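Local atomic coordinates of intracellular growth locus, subunit C (Francisella tularensis subsp. tularensis, PDB entry 2QWU), a protein that is a pathogenicity-island protein of Francisella tularensis that probably serves cell invasion and growth of the bacterium inside host cells. Residues S72-S77 / Y175-I180. The protein carries 2 engineered substitutions. Numbering follows the deposited sequence.
Engineered in segment 72-77: Met-76 (natural residue Leu).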
loop_
_atom_site.group_PDB
_atom_site.type_symbol
_atom_site.label_atom_id
_atom_site.label_comp_id
_atom_site.label_asym_id
_atom_site.label_seq_id
_atom_site.Cartn_x
_atom_site.Cartn_y
_atom_site.Cartn_z
ATOM N N SER A 72 -4.545 4.330 -2.004
ATOM C CA SER A 72 -4.491 4.077 -0.583
ATOM C C SER A 72 -3.901 2.655 -0.496
ATOM O O SER A 72 -3.943 1.878 -1.487
ATOM C CB SER A 72 -5.890 4.041 0.036
ATOM O OG SER A 72 -6.635 2.988 -0.590
ATOM N N VAL A 73 -3.270 2.358 0.636
ATOM C CA VAL A 73 -2.813 0.976 0.881
ATOM C C VAL A 73 -3.761 0.481 1.976
ATOM O O VAL A 73 -3.737 1.001 3.100
ATOM C CB VAL A 73 -1.367 0.905 1.373
ATOM C CG1 VAL A 73 -1.004 -0.540 1.620
ATOM C CG2 VAL A 73 -0.446 1.493 0.315
ATOM N N ILE A 74 -4.616 -0.476 1.623
ATOM C CA ILE A 74 -5.654 -1.014 2.526
ATOM C C ILE A 74 -5.177 -2.223 3.323
ATOM O O ILE A 74 -5.564 -2.392 4.490
ATOM C CB ILE A 74 -6.923 -1.398 1.696
ATOM C CG1 ILE A 74 -7.526 -0.131 1.075
ATOM C CG2 ILE A 74 -7.970 -2.038 2.529
ATOM C CD1 ILE A 74 -8.419 -0.450 -0.153
ATOM N N ARG A 75 -4.358 -3.063 2.686
ATOM C CA ARG A 75 -3.809 -4.220 3.373
ATOM C C ARG A 75 -2.488 -4.555 2.786
ATOM O O ARG A 75 -2.232 -4.330 1.582
ATOM C CB ARG A 75 -4.695 -5.446 3.205
ATOM C CG ARG A 75 -6.111 -5.152 3.376
ATOM C CD ARG A 75 -6.968 -6.352 2.959
ATOM N NE ARG A 75 -6.728 -7.536 3.775
ATOM C CZ ARG A 75 -7.664 -8.129 4.531
ATOM N NH1 ARG A 75 -8.910 -7.650 4.608
ATOM N NH2 ARG A 75 -7.361 -9.241 5.177
HETATM N N MSE A 76 -1.627 -5.066 3.651
HETATM C CA MSE A 76 -0.354 -5.509 3.164
HETATM C C MSE A 76 0.126 -6.616 4.058
HETATM O O MSE A 76 -0.076 -6.553 5.265
HETATM C CB MSE A 76 0.686 -4.399 3.161
HETATM C CG MSE A 76 1.870 -4.800 2.364
HETATM SE SE MSE A 76 2.956 -3.347 2.107
HETATM C CE MSE A 76 4.202 -4.182 1.104
ATOM N N SER A 77 0.745 -7.629 3.457
ATOM C CA SER A 77 1.296 -8.755 4.215
ATOM C C SER A 77 2.686 -9.049 3.674
ATOM O O SER A 77 2.914 -9.162 2.465
ATOM C CB SER A 77 0.351 -9.965 4.104
ATOM O OG SER A 77 0.925 -11.119 4.720
ATOM N N TYR A 175 -14.206 4.063 -6.742
ATOM C CA TYR A 175 -13.093 3.606 -5.912
ATOM C C TYR A 175 -13.005 2.122 -6.241
ATOM O O TYR A 175 -14.001 1.380 -6.045
ATOM C CB TYR A 175 -13.435 3.853 -4.461
ATOM C CG TYR A 175 -12.300 3.537 -3.498
ATOM C CD1 TYR A 175 -11.095 4.224 -3.571
ATOM C CD2 TYR A 175 -12.496 2.634 -2.452
ATOM C CE1 TYR A 175 -10.079 4.022 -2.586
ATOM C CE2 TYR A 175 -11.530 2.432 -1.481
ATOM C CZ TYR A 175 -10.324 3.127 -1.551
ATOM O OH TYR A 175 -9.348 2.974 -0.571
ATOM N N HIS A 176 -11.840 1.674 -6.724
ATOM C CA HIS A 176 -11.633 0.258 -7.098
ATOM C C HIS A 176 -10.619 -0.357 -6.145
ATOM O O HIS A 176 -9.670 0.298 -5.727
ATOM C CB HIS A 176 -11.058 0.092 -8.523
ATOM C CG HIS A 176 -12.059 0.302 -9.651
ATOM N ND1 HIS A 176 -12.664 1.513 -9.919
ATOM C CD2 HIS A 176 -12.474 -0.562 -10.610
ATOM C CE1 HIS A 176 -13.420 1.393 -11.012
ATOM N NE2 HIS A 176 -13.322 0.150 -11.444
ATOM N N ILE A 177 -10.790 -1.637 -5.842
ATOM C CA ILE A 177 -9.853 -2.279 -4.953
ATOM C C ILE A 177 -8.981 -3.232 -5.763
ATOM O O ILE A 177 -9.496 -4.120 -6.435
ATOM C CB ILE A 177 -10.630 -3.006 -3.843
ATOM C CG1 ILE A 177 -11.412 -1.934 -3.069
ATOM C CG2 ILE A 177 -9.683 -3.833 -3.009
ATOM C CD1 ILE A 177 -11.980 -2.347 -1.701
ATOM N N ILE A 178 -7.663 -3.030 -5.719
ATOM C CA ILE A 178 -6.708 -3.854 -6.474
ATOM C C ILE A 178 -6.020 -4.761 -5.483
ATOM O O ILE A 178 -5.313 -4.299 -4.573
ATOM C CB ILE A 178 -5.618 -2.959 -7.191
ATOM C CG1 ILE A 178 -6.312 -1.960 -8.108
ATOM C CG2 ILE A 178 -4.606 -3.793 -7.866
ATOM C CD1 ILE A 178 -5.253 -0.967 -8.731
ATOM N N SER A 179 -6.255 -6.063 -5.633
ATOM C CA SER A 179 -5.663 -7.074 -4.721
ATOM C C SER A 179 -4.635 -7.837 -5.479
ATOM O O SER A 179 -4.956 -8.444 -6.480
ATOM C CB SER A 179 -6.723 -8.084 -4.202
ATOM O OG SER A 179 -7.791 -7.401 -3.563
ATOM N N ILE A 180 -3.399 -7.822 -4.990
ATOM C CA ILE A 180 -2.301 -8.473 -5.701
ATOM C C ILE A 180 -1.619 -9.447 -4.766
ATOM O O ILE A 180 -1.350 -9.120 -3.601
ATOM C CB ILE A 180 -1.235 -7.438 -6.158
ATOM C CG1 ILE A 180 -1.949 -6.204 -6.718
ATOM C CG2 ILE A 180 -0.312 -8.096 -7.212
ATOM C CD1 ILE A 180 -0.981 -5.044 -7.008
#
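Ser-72 makes the polar link of this contact: its OG donates a hydrogen bond to Tyr-175 OH, with 2.7 Å between the two oxygens. The first torsion of Ser-72 (chi1 60°) sets OG between its own backbone N and carbonyl carbon, from where it arrives at the edge of the phenol ring, near the ring plane. The CB-OG-OH angle of 121° is compatible with the serine proton pointing roughly at the phenol oxygen.

Two residues on, Ile-74 adds contacts through its end methyl. Its CB points at 175-180, and the chain ends in CD1, which makes a van der Waals contact with Tyr-175 OH at 3.6 Å, approaching the ring obliquely. The same methyl has an apolar partner, Ile-74 CD1 lying 4.3 Å from Ile-177 CD1. Opposite the single residue Thr-90 of strand 86-96 stand two residues of this strand, Ile-74 and Arg-75, each hydrogen-bonded to it through the backbone: a classic beta bulge.

The two segments are not hydrogen-bonded neighbours. Strands 71-79 and 173-184 each pair antiparallel with strand 86-96, so they run in roughly the same direction on its two flanks, their local axes 8.9 Å apart and inclined at 32°. Side chains therefore make the contact over the intervening strand, where Ile-177 also touches Thr-90, and only 141 Å² is buried.

The chemistry implies a fixed direction along a short hydrogen-bond chain: Tyr-175 OH accepts from Ser-72 and is also hydrogen-bonded to the carbonyl oxygen of Pro-24, to which it must be the donor. Both roles of the buried phenol oxygen are thus filled, and the two bonds tie Tyr-175 to strand 71-79 and to Pro-24.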